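Local coordinates for protein glycoside Hydrolase Family 43_12 (Metagenome, PDB 7JVH) that probably hydrolyses arabinofuranosyl or xylosyl glycosidic bonds of plant cell-wall polysaccharides, as other members of glycoside hydrolase family 43 do, with inversion at the anomeric carbon, at residues D63-K69 / A123-Y128; D71-N77 / I88-L94; D387-I393 / I410-L416. One frame throughout, in Å; residues are numbered along the deposited sequence.

Contact 1: D63-K69 / A123-Y128; sequences DPSICRK and APAIHY. With GOL (glycerol), chain G.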
loop_
_atom_site.group_PDB
_atom_site.type_symbol
_atom_site.label_atom_id
_atom_site.label_comp_id
_atom_site.label_asym_id
_atom_site.label_seq_id
_atom_site.Cartn_x
_atom_site.Cartn_y
_atom_site.Cartn_z
ATOM N N ASP A 63 -6.015 1.036 -2.980
ATOM C CA ASP A 63 -7.326 0.432 -2.783
ATOM C C ASP A 63 -7.861 0.726 -1.383
ATOM O O ASP A 63 -8.062 -0.179 -0.580
ATOM C CB ASP A 63 -7.232 -1.086 -3.019
ATOM C CG ASP A 63 -6.609 -1.434 -4.354
ATOM O OD1 ASP A 63 -7.075 -0.916 -5.402
ATOM O OD2 ASP A 63 -5.646 -2.236 -4.351
ATOM N N PRO A 64 -8.088 2.006 -1.028
ATOM C CA PRO A 64 -8.480 2.356 0.337
ATOM C C PRO A 64 -9.933 2.004 0.590
ATOM O O PRO A 64 -10.796 2.268 -0.257
ATOM C CB PRO A 64 -8.275 3.870 0.376
ATOM C CG PRO A 64 -8.465 4.313 -1.038
ATOM C CD PRO A 64 -7.962 3.187 -1.902
ATOM N N SER A 65 -10.187 1.406 1.759
ATOM C CA SER A 65 -11.519 1.077 2.214
ATOM C C SER A 65 -11.689 1.635 3.620
ATOM O O SER A 65 -10.753 1.635 4.418
ATOM C CB SER A 65 -11.700 -0.438 2.218
ATOM O OG SER A 65 -12.929 -0.809 2.812
ATOM N N ILE A 66 -12.904 2.094 3.920
ATOM C CA ILE A 66 -13.196 2.806 5.150
ATOM C C ILE A 66 -14.585 2.463 5.685
ATOM O O ILE A 66 -15.537 2.308 4.926
ATOM C CB ILE A 66 -13.031 4.340 4.945
ATOM C CG1 ILE A 66 -13.235 5.092 6.250
ATOM C CG2 ILE A 66 -13.966 4.856 3.863
ATOM C CD1 ILE A 66 -12.618 6.489 6.231
ATOM N N CYS A 67 -14.676 2.333 7.009
ATOM C CA CYS A 67 -15.918 2.096 7.701
ATOM C C CYS A 67 -15.976 2.942 8.981
ATOM O O CYS A 67 -14.960 3.472 9.432
ATOM C CB CYS A 67 -16.049 0.623 8.026
ATOM S SG CYS A 67 -15.050 0.082 9.414
ATOM N N ARG A 68 -17.181 3.043 9.559
ATOM C CA ARG A 68 -17.408 3.783 10.787
ATOM C C ARG A 68 -18.213 2.979 11.799
ATOM O O ARG A 68 -19.189 2.323 11.444
ATOM C CB ARG A 68 -18.140 5.093 10.482
ATOM C CG ARG A 68 -18.416 5.959 11.703
ATOM C CD ARG A 68 -19.022 7.297 11.311
ATOM N NE ARG A 68 -19.809 7.854 12.407
ATOM C CZ ARG A 68 -20.327 9.075 12.434
ATOM N NH1 ARG A 68 -20.186 9.907 11.399
ATOM N NH2 ARG A 68 -21.003 9.478 13.502
ATOM N N LYS A 69 -17.770 3.039 13.061
ATOM C CA LYS A 69 -18.544 2.616 14.223
ATOM C C LYS A 69 -18.536 3.766 15.234
ATOM O O LYS A 69 -17.474 4.118 15.765
ATOM C CB LYS A 69 -17.948 1.357 14.848
ATOM C CG LYS A 69 -18.716 0.863 16.059
ATOM C CD LYS A 69 -17.949 -0.177 16.835
ATOM C CE LYS A 69 -18.740 -0.631 18.038
ATOM N NZ LYS A 69 -17.953 -1.583 18.859
ATOM N N ALA A 123 -7.186 -5.572 -3.318
ATOM C CA ALA A 123 -8.079 -4.577 -2.721
ATOM C C ALA A 123 -8.797 -5.080 -1.476
ATOM O O ALA A 123 -9.501 -6.082 -1.520
ATOM C CB ALA A 123 -9.093 -4.102 -3.739
ATOM N N PRO A 124 -8.606 -4.429 -0.315
ATOM C CA PRO A 124 -9.378 -4.736 0.884
ATOM C C PRO A 124 -10.716 -3.996 0.919
ATOM O O PRO A 124 -10.834 -2.920 0.320
ATOM C CB PRO A 124 -8.468 -4.204 1.991
ATOM C CG PRO A 124 -7.801 -3.037 1.382
ATOM C CD PRO A 124 -7.590 -3.389 -0.071
ATOM N N ALA A 125 -11.708 -4.587 1.595
ATOM C CA ALA A 125 -12.944 -3.906 1.974
ATOM C C ALA A 125 -13.267 -4.179 3.446
ATOM O O ALA A 125 -13.566 -5.310 3.818
ATOM C CB ALA A 125 -14.091 -4.333 1.073
ATOM N N ILE A 126 -13.169 -3.141 4.283
ATOM C CA ILE A 126 -13.508 -3.228 5.709
ATOM C C ILE A 126 -14.961 -2.754 5.918
ATOM O O ILE A 126 -15.463 -1.949 5.155
ATOM C CB ILE A 126 -12.496 -2.440 6.590
ATOM C CG1 ILE A 126 -12.669 -2.808 8.071
ATOM C CG2 ILE A 126 -12.631 -0.933 6.405
ATOM C CD1 ILE A 126 -11.712 -2.097 9.002
ATOM N N HIS A 127 -15.630 -3.300 6.933
ATOM C CA HIS A 127 -17.041 -3.044 7.180
ATOM C C HIS A 127 -17.338 -3.207 8.648
ATOM O O HIS A 127 -16.697 -3.992 9.323
ATOM C CB HIS A 127 -17.919 -4.040 6.416
ATOM C CG HIS A 127 -17.759 -3.967 4.936
ATOM N ND1 HIS A 127 -18.532 -3.128 4.168
ATOM C CD2 HIS A 127 -16.974 -4.657 4.066
ATOM C CE1 HIS A 127 -18.195 -3.260 2.895
ATOM N NE2 HIS A 127 -17.271 -4.197 2.802
ATOM N N TYR A 128 -18.342 -2.471 9.127
ATOM C CA TYR A 128 -18.903 -2.682 10.450
ATOM C C TYR A 128 -20.376 -3.026 10.319
ATOM O O TYR A 128 -21.153 -2.258 9.763
ATOM C CB TYR A 128 -18.728 -1.460 11.351
ATOM C CG TYR A 128 -19.470 -1.612 12.654
ATOM C CD1 TYR A 128 -18.955 -2.408 13.669
ATOM C CD2 TYR A 128 -20.699 -0.989 12.860
ATOM C CE1 TYR A 128 -19.643 -2.566 14.866
ATOM C CE2 TYR A 128 -21.387 -1.145 14.052
ATOM C CZ TYR A 128 -20.858 -1.935 15.046
ATOM O OH TYR A 128 -21.528 -2.085 16.226
HETATM C C1 GOL G . -7.525 -4.540 -7.018
HETATM O O1 GOL G . -7.616 -5.586 -6.053
HETATM C C2 GOL G . -6.275 -4.658 -7.859
HETATM O O2 GOL G . -6.252 -3.602 -8.817
HETATM C C3 GOL G . -4.997 -4.629 -7.049
HETATM O O3 GOL G . -4.669 -3.302 -6.646
#
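Lys69 lies over one face of the Tyr128 ring, an instance of how a long charged side chain can spend its methylenes on an aromatic surface while its amine goes elsewhere. With CG turned away from the backbone N (chi1 -180°) and the chain extended beyond it, each atom meets the ring in turn. CB starts over the root of the ring, 4.0 Å from Tyr128 CG. CG stands 3.7 Å from the ring centroid in a CH-pi contact over the middle of the face. CD moves on to Tyr128 CE1 at 3.5 Å, and CE comes within 3.6 Å of Tyr128 OH. At the tip, NZ makes a long, weak ion pair with Asp133, whose OD1 also hydrogen-bonds the tyrosine hydroxyl.

Farther in, Cys67 SG rests 4.0 Å from Ile126 CG1. The one hydrogen bond between the segments is made by Ser65, whose OG takes the backbone N-H of Ile126 at 2.8 Å and 154°. The same hydroxyl is bonded to Asp306, which also holds Ile66 N. At the opposite end a glycerol, probably from the crystallisation liquor, joins both segments: its O3 donates to Asp63 OD2 at 2.7 Å and its O1 accepts from Ala123 N at 2.8 Å, while Asp173 and Arg334 bind it too. Its position is consistent with the substrate pocket that family 43 enzymes carry at the propeller axis.

Strands 65-69 and 120-129 run nearly parallel (6°), without backbone-to-backbone hydrogen bonds between them, as innermost strands of adjacent blades in a five-bladed beta-propeller. Each finds its backbone partner in its own blade, 72-76 and 134-142; Ile126 leans on Tyr74 and Val76, and Ile66 on Val308 of innermost strand 300-308.

Contact 2: D71-N77 / I88-L94; sequences DDYYLVN and IFHSTDL
Leu94 sets its CD2 methyl over the centre of the Tyr73 ring, 3.4 Å from the centroid, a CH-pi contact in an apolar centre formed where the second hairpin strand leaves the sheet. The two side chains cross at about a right angle, with Ser91 O and Thr92 O at the ring's edge. Farther along the same face of the sheet, Leu75 CD2 comes within 4.4 Å of Phe89 CD1. The other face carries Val76 and Ile88 side by side, CG1 of the valine 3.6 Å from CB of the isoleucine. Here too Tyr74 leans obliquely against His90, its CE2 3.9 Å from the imidazole CD2.

Between these faces runs the antiparallel framework. Tyr73 with Ser91 and Leu75 with Phe89 are the hydrogen-bonded pairs; Tyr73 N reaches Ser91 O at 2.9 Å and Phe89 N reaches Leu75 O at 2.8 Å. Where the strand ends, Ser91 OG accepts the backbone N-H of Asp93 in an ST turn and that of Leu94 (2.9 Å from Leu94 N) in an ST motif, a bend that goes with Leu94 lying over Tyr73. The tyrosine hydroxyl goes outside the hairpin, to Glu309 O. An alanine in place of Tyr73 would probably open a gap under Leu94 CD2 and leave Glu309 O without the hydroxyl.

At the polar edge His90 has CG anti to the backbone N (chi1 163°), which brings the ring across toward Asp72, and NE2-H goes to Asp72 OD1 at 2.7 Å. The hydrogen bond is straight at 170° and lies in the imidazole plane, yet meets the carboxylate from 48° above its own plane. At this partly exposed margin the adjacent carboxylate would probably favour a protonated imidazole, in which case the bond would also carry charge attraction.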
loop_
_atom_site.group_PDB
_atom_site.type_symbol
_atom_site.label_atom_id
_atom_site.label_comp_id
_atom_site.label_asym_id
_atom_site.label_seq_id
_atom_site.Cartn_x
_atom_site.Cartn_y
_atom_site.Cartn_z
ATOM N N ASP A 71 -18.154 7.100 16.937
ATOM C CA ASP A 71 -17.204 8.194 16.711
ATOM C C ASP A 71 -15.930 7.771 15.992
ATOM O O ASP A 71 -15.124 8.635 15.636
ATOM C CB ASP A 71 -16.796 8.843 18.044
ATOM C CG ASP A 71 -17.961 9.466 18.778
ATOM O OD1 ASP A 71 -18.998 9.749 18.129
ATOM O OD2 ASP A 71 -17.826 9.683 20.004
ATOM N N ASP A 72 -15.750 6.456 15.792
ATOM C CA ASP A 72 -14.491 5.878 15.306
ATOM C C ASP A 72 -14.521 5.454 13.836
ATOM O O ASP A 72 -15.442 4.748 13.404
ATOM C CB ASP A 72 -14.120 4.676 16.169
ATOM C CG ASP A 72 -13.824 5.058 17.589
ATOM O OD1 ASP A 72 -12.946 5.925 17.783
ATOM O OD2 ASP A 72 -14.448 4.485 18.500
ATOM N N TYR A 73 -13.493 5.888 13.092
ATOM C CA TYR A 73 -13.286 5.525 11.697
ATOM C C TYR A 73 -12.113 4.556 11.611
ATOM O O TYR A 73 -11.151 4.675 12.360
ATOM C CB TYR A 73 -12.983 6.758 10.826
ATOM C CG TYR A 73 -14.095 7.775 10.751
ATOM C CD1 TYR A 73 -15.183 7.584 9.905
ATOM C CD2 TYR A 73 -14.068 8.949 11.527
ATOM C CE1 TYR A 73 -16.208 8.519 9.833
ATOM C CE2 TYR A 73 -15.088 9.877 11.458
ATOM C CZ TYR A 73 -16.152 9.656 10.610
ATOM O OH TYR A 73 -17.181 10.568 10.553
ATOM N N TYR A 74 -12.211 3.601 10.682
ATOM C CA TYR A 74 -11.134 2.652 10.396
ATOM C C TYR A 74 -10.902 2.590 8.893
ATOM O O TYR A 74 -11.848 2.572 8.117
ATOM C CB TYR A 74 -11.445 1.269 10.970
ATOM C CG TYR A 74 -11.631 1.268 12.477
ATOM C CD1 TYR A 74 -12.869 1.523 13.037
ATOM C CD2 TYR A 74 -10.568 1.008 13.333
ATOM C CE1 TYR A 74 -13.052 1.526 14.414
ATOM C CE2 TYR A 74 -10.740 1.000 14.704
ATOM C CZ TYR A 74 -11.984 1.268 15.236
ATOM O OH TYR A 74 -12.158 1.273 16.590
ATOM N N LEU A 75 -9.628 2.599 8.501
ATOM C CA LEU A 75 -9.235 2.695 7.103
ATOM C C LEU A 75 -8.140 1.680 6.839
ATOM O O LEU A 75 -7.205 1.562 7.629
ATOM C CB LEU A 75 -8.749 4.113 6.798
ATOM C CG LEU A 75 -7.981 4.372 5.497
ATOM C CD1 LEU A 75 -8.903 4.538 4.296
ATOM C CD2 LEU A 75 -7.079 5.600 5.700
ATOM N N VAL A 76 -8.269 0.947 5.728
ATOM C CA VAL A 76 -7.336 -0.114 5.369
ATOM C C VAL A 76 -6.962 -0.071 3.887
ATOM O O VAL A 76 -7.660 0.557 3.084
ATOM C CB VAL A 76 -7.884 -1.494 5.750
ATOM C CG1 VAL A 76 -8.127 -1.586 7.250
ATOM C CG2 VAL A 76 -9.158 -1.821 4.983
ATOM N N ASN A 77 -5.853 -0.748 3.555
ATOM C CA ASN A 77 -5.218 -0.722 2.240
ATOM C C ASN A 77 -4.696 -2.114 1.816
ATOM O O ASN A 77 -4.429 -2.984 2.656
ATOM C CB ASN A 77 -4.044 0.258 2.271
ATOM C CG ASN A 77 -4.459 1.659 2.690
ATOM O OD1 ASN A 77 -4.316 2.067 3.856
ATOM N ND2 ASN A 77 -4.975 2.415 1.727
ATOM N N ILE A 88 -3.959 -0.892 9.110
ATOM C CA ILE A 88 -5.239 -0.351 9.542
ATOM C C ILE A 88 -5.045 0.916 10.391
ATOM O O ILE A 88 -4.303 0.916 11.384
ATOM C CB ILE A 88 -6.096 -1.428 10.244
ATOM C CG1 ILE A 88 -7.418 -0.829 10.743
ATOM C CG2 ILE A 88 -5.319 -2.114 11.365
ATOM C CD1 ILE A 88 -8.486 -1.865 11.024
ATOM N N PHE A 89 -5.699 2.004 9.961
ATOM C CA PHE A 89 -5.598 3.316 10.596
ATOM C C PHE A 89 -6.906 3.674 11.283
ATOM O O PHE A 89 -7.976 3.356 10.780
ATOM C CB PHE A 89 -5.228 4.369 9.555
ATOM C CG PHE A 89 -3.930 4.090 8.843
ATOM C CD1 PHE A 89 -3.922 3.337 7.677
ATOM C CD2 PHE A 89 -2.715 4.561 9.341
ATOM C CE1 PHE A 89 -2.732 3.071 7.003
ATOM C CE2 PHE A 89 -1.524 4.286 8.689
ATOM C CZ PHE A 89 -1.534 3.538 7.516
ATOM N N HIS A 90 -6.800 4.324 12.448
ATOM C CA HIS A 90 -7.952 4.803 13.227
ATOM C C HIS A 90 -7.936 6.326 13.357
ATOM O O HIS A 90 -6.885 6.917 13.500
ATOM C CB HIS A 90 -7.986 4.122 14.606
ATOM C CG HIS A 90 -8.854 4.813 15.614
ATOM N ND1 HIS A 90 -8.366 5.744 16.507
ATOM C CD2 HIS A 90 -10.177 4.692 15.884
ATOM C CE1 HIS A 90 -9.357 6.175 17.275
ATOM N NE2 HIS A 90 -10.463 5.547 16.922
ATOM N N SER A 91 -9.121 6.937 13.282
ATOM C CA SER A 91 -9.302 8.390 13.382
ATOM C C SER A 91 -10.726 8.748 13.828
ATOM O O SER A 91 -11.689 8.072 13.457
ATOM C CB SER A 91 -8.995 9.047 12.036
ATOM O OG SER A 91 -9.283 10.441 12.037
ATOM N N THR A 92 -10.848 9.819 14.616
ATOM C CA THR A 92 -12.148 10.341 15.025
ATOM C C THR A 92 -12.592 11.547 14.201
ATOM O O THR A 92 -13.718 11.997 14.352
ATOM C CB THR A 92 -12.155 10.731 16.508
ATOM O OG1 THR A 92 -11.102 11.662 16.757
ATOM C CG2 THR A 92 -11.965 9.512 17.382
ATOM N N ASP A 93 -11.711 12.037 13.322
ATOM C CA ASP A 93 -11.936 13.268 12.560
ATOM C C ASP A 93 -11.611 13.220 11.059
ATOM O O ASP A 93 -11.789 14.214 10.367
ATOM C CB ASP A 93 -11.155 14.419 13.206
ATOM C CG ASP A 93 -9.641 14.196 13.201
ATOM O OD1 ASP A 93 -9.100 13.594 12.247
ATOM O OD2 ASP A 93 -8.982 14.644 14.157
ATOM N N LEU A 94 -11.115 12.071 10.576
ATOM C CA LEU A 94 -10.737 11.738 9.162
ATOM C C LEU A 94 -9.497 12.481 8.661
ATOM O O LEU A 94 -9.220 12.367 7.482
ATOM C CB LEU A 94 -11.879 11.925 8.159
ATOM C CG LEU A 94 -13.186 11.201 8.438
ATOM C CD1 LEU A 94 -14.244 11.716 7.496
ATOM C CD2 LEU A 94 -13.021 9.711 8.264
#

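Contact 3: D387-I393 / I410-L416; sequences DFKSENI and IAKEGGL
Phe388 and Leu416 make the main apolar contact, a case of two irregular loops held together by apolar side chains and a single backbone bond. Leu416 CG sits over one face of the phenylalanine ring, toward its rim, 3.7 Å from the centroid. Leu416 CD2 turns to Ile393 CD1 at 3.7 Å, and Ile393 in turn slides past Ile410. In Ile410 CG1 is anti to the carbonyl carbon; chi1 -68° and chi2 -63° together bring CD1 to the backbone of the first loop, 3.4 Å from Phe388 O, while CG1 lies against Glu391 CA.

Both loops belong to the concanavalin A-like beta-sandwich: the 410-416 turn joins strands 408-410 and 416-418 of one sheet, and Met563 of the facing sheet touches both Phe388 and Leu416, so their contact faces the sandwich interior. Trp397 meets the Phe388 ring edge-to-face.

The polar link is Gly415 N-H to Phe388 O, 3.0 Å and nearly straight at 170°, although the donor stands well above the carbonyl plane. Beside it, Gly414 closes a type I turn from Ala411; a CB there would probably be tight against Lys389 CG, and its backbone angles call for glycine.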
loop_
_atom_site.group_PDB
_atom_site.type_symbol
_atom_site.label_atom_id
_atom_site.label_comp_id
_atom_site.label_asym_id
_atom_site.label_seq_id
_atom_site.Cartn_x
_atom_site.Cartn_y
_atom_site.Cartn_z
ATOM N N ASP A 387 15.170 4.758 16.342
ATOM C CA ASP A 387 16.328 4.165 17.015
ATOM C C ASP A 387 16.123 2.721 17.457
ATOM O O ASP A 387 17.035 2.110 17.963
ATOM C CB ASP A 387 16.713 5.051 18.208
ATOM C CG ASP A 387 17.289 6.388 17.768
ATOM O OD1 ASP A 387 17.870 6.454 16.661
ATOM O OD2 ASP A 387 17.167 7.372 18.540
ATOM N N PHE A 388 14.914 2.187 17.246
ATOM C CA PHE A 388 14.546 0.811 17.581
ATOM C C PHE A 388 14.943 0.403 19.011
ATOM O O PHE A 388 15.454 -0.688 19.246
ATOM C CB PHE A 388 15.114 -0.175 16.557
ATOM C CG PHE A 388 14.669 0.091 15.145
ATOM C CD1 PHE A 388 13.376 -0.217 14.746
ATOM C CD2 PHE A 388 15.529 0.678 14.234
ATOM C CE1 PHE A 388 12.959 0.035 13.450
ATOM C CE2 PHE A 388 15.122 0.945 12.939
ATOM C CZ PHE A 388 13.832 0.620 12.538
ATOM N N LYS A 389 14.690 1.310 19.959
ATOM C CA LYS A 389 14.912 1.085 21.389
ATOM C C LYS A 389 13.726 0.412 22.107
ATOM O O LYS A 389 13.644 0.436 23.336
ATOM C CB LYS A 389 15.226 2.413 22.059
ATOM C CG LYS A 389 16.422 3.141 21.457
ATOM C CD LYS A 389 16.966 4.250 22.362
ATOM C CE LYS A 389 18.344 4.689 21.886
ATOM N NZ LYS A 389 18.765 6.014 22.421
ATOM N N SER A 390 12.825 -0.212 21.337
ATOM C CA SER A 390 11.587 -0.773 21.856
ATOM C C SER A 390 11.141 -1.975 21.034
ATOM O O SER A 390 11.088 -1.906 19.800
ATOM C CB SER A 390 10.500 0.290 21.847
ATOM O OG SER A 390 9.233 -0.285 22.111
ATOM N N GLU A 391 10.796 -3.061 21.741
ATOM C CA GLU A 391 10.420 -4.330 21.127
ATOM C C GLU A 391 9.154 -4.230 20.303
ATOM O O GLU A 391 8.951 -5.023 19.391
ATOM C CB GLU A 391 10.298 -5.431 22.193
ATOM C CG GLU A 391 11.118 -6.674 21.877
ATOM C CD GLU A 391 11.396 -7.524 23.097
ATOM O OE1 GLU A 391 10.489 -7.694 23.945
ATOM O OE2 GLU A 391 12.531 -8.015 23.191
ATOM N N ASN A 392 8.320 -3.243 20.631
ATOM C CA ASN A 392 7.140 -2.871 19.845
ATOM C C ASN A 392 7.567 -1.949 18.701
ATOM O O ASN A 392 7.567 -0.722 18.843
ATOM C CB ASN A 392 6.097 -2.155 20.713
ATOM C CG ASN A 392 5.698 -2.953 21.931
ATOM O OD1 ASN A 392 5.264 -4.106 21.824
ATOM N ND2 ASN A 392 5.844 -2.345 23.105
ATOM N N ILE A 393 7.995 -2.554 17.591
ATOM C CA ILE A 393 8.468 -1.821 16.443
ATOM C C ILE A 393 7.292 -1.134 15.763
ATOM O O ILE A 393 6.214 -1.679 15.695
ATOM C CB ILE A 393 9.247 -2.741 15.483
ATOM C CG1 ILE A 393 10.572 -3.137 16.145
ATOM C CG2 ILE A 393 9.503 -2.060 14.140
ATOM C CD1 ILE A 393 11.345 -4.175 15.366
ATOM N N ILE A 410 15.531 -7.109 19.293
ATOM C CA ILE A 410 15.904 -5.803 19.829
ATOM C C ILE A 410 17.007 -6.012 20.851
ATOM O O ILE A 410 16.885 -6.853 21.746
ATOM C CB ILE A 410 14.698 -5.063 20.459
ATOM C CG1 ILE A 410 13.682 -4.648 19.396
ATOM C CG2 ILE A 410 15.161 -3.854 21.269
ATOM C CD1 ILE A 410 14.165 -3.655 18.360
ATOM N N ALA A 411 18.103 -5.264 20.694
ATOM C CA ALA A 411 19.263 -5.377 21.576
ATOM C C ALA A 411 18.914 -4.849 22.964
ATOM O O ALA A 411 17.971 -4.062 23.121
ATOM C CB ALA A 411 20.458 -4.627 21.004
ATOM N N LYS A 412 19.679 -5.295 23.965
ATOM C CA LYS A 412 19.488 -4.862 25.346
ATOM C C LYS A 412 19.607 -3.332 25.454
ATOM O O LYS A 412 18.851 -2.693 26.188
ATOM C CB LYS A 412 20.470 -5.575 26.285
ATOM C CG LYS A 412 21.949 -5.312 26.019
ATOM C CD LYS A 412 22.822 -5.818 27.172
ATOM C CE LYS A 412 24.256 -5.279 27.126
ATOM N NZ LYS A 412 25.341 -6.310 27.004
ATOM N N GLU A 413 20.546 -2.764 24.685
ATOM C CA GLU A 413 20.788 -1.321 24.614
ATOM C C GLU A 413 20.054 -0.655 23.439
ATOM O O GLU A 413 20.208 0.543 23.220
ATOM C CB GLU A 413 22.305 -1.040 24.534
ATOM C CG GLU A 413 22.999 -1.393 23.208
ATOM C CD GLU A 413 23.296 -2.884 23.000
ATOM O OE1 GLU A 413 23.549 -3.608 23.988
ATOM O OE2 GLU A 413 23.299 -3.330 21.828
ATOM N N GLY A 414 19.273 -1.443 22.689
ATOM C CA GLY A 414 18.482 -0.964 21.567
ATOM C C GLY A 414 19.181 -1.140 20.234
ATOM O O GLY A 414 20.404 -1.228 20.176
ATOM N N GLY A 415 18.394 -1.175 19.156
ATOM C CA GLY A 415 18.893 -1.347 17.802
ATOM C C GLY A 415 18.386 -2.634 17.181
ATOM O O GLY A 415 18.108 -3.602 17.896
ATOM N N LEU A 416 18.263 -2.638 15.846
ATOM C CA LEU A 416 17.840 -3.805 15.080
ATOM C C LEU A 416 18.986 -4.790 14.874
ATOM O O LEU A 416 19.766 -4.653 13.933
ATOM C CB LEU A 416 17.294 -3.406 13.701
ATOM C CG LEU A 416 15.866 -2.918 13.598
ATOM C CD1 LEU A 416 15.481 -2.728 12.143
ATOM C CD2 LEU A 416 14.914 -3.882 14.262
#

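Contacts 1 and 2 share a propeller blade: strands 65-69 and 72-76 are neighbours in one sheet, tied by probable backbone hydrogen bonds from Val76 N to Ser65 O and from Tyr74 N to Cys67 O. Contact 1, mostly buried, joins two blades through side chains; contact 2 works within a blade, where regular backbone pairing dominates and a histidine-carboxylate hydrogen bond marks its more open margin. Contact 3 belongs to the C-terminal sandwich, its nearest atoms about 19 Å from contact 1 and about 12 Å from contact 2. Its loops mix a buried apolar patch with exposed residues. Of the three, contact 1 alone includes a bound glycerol.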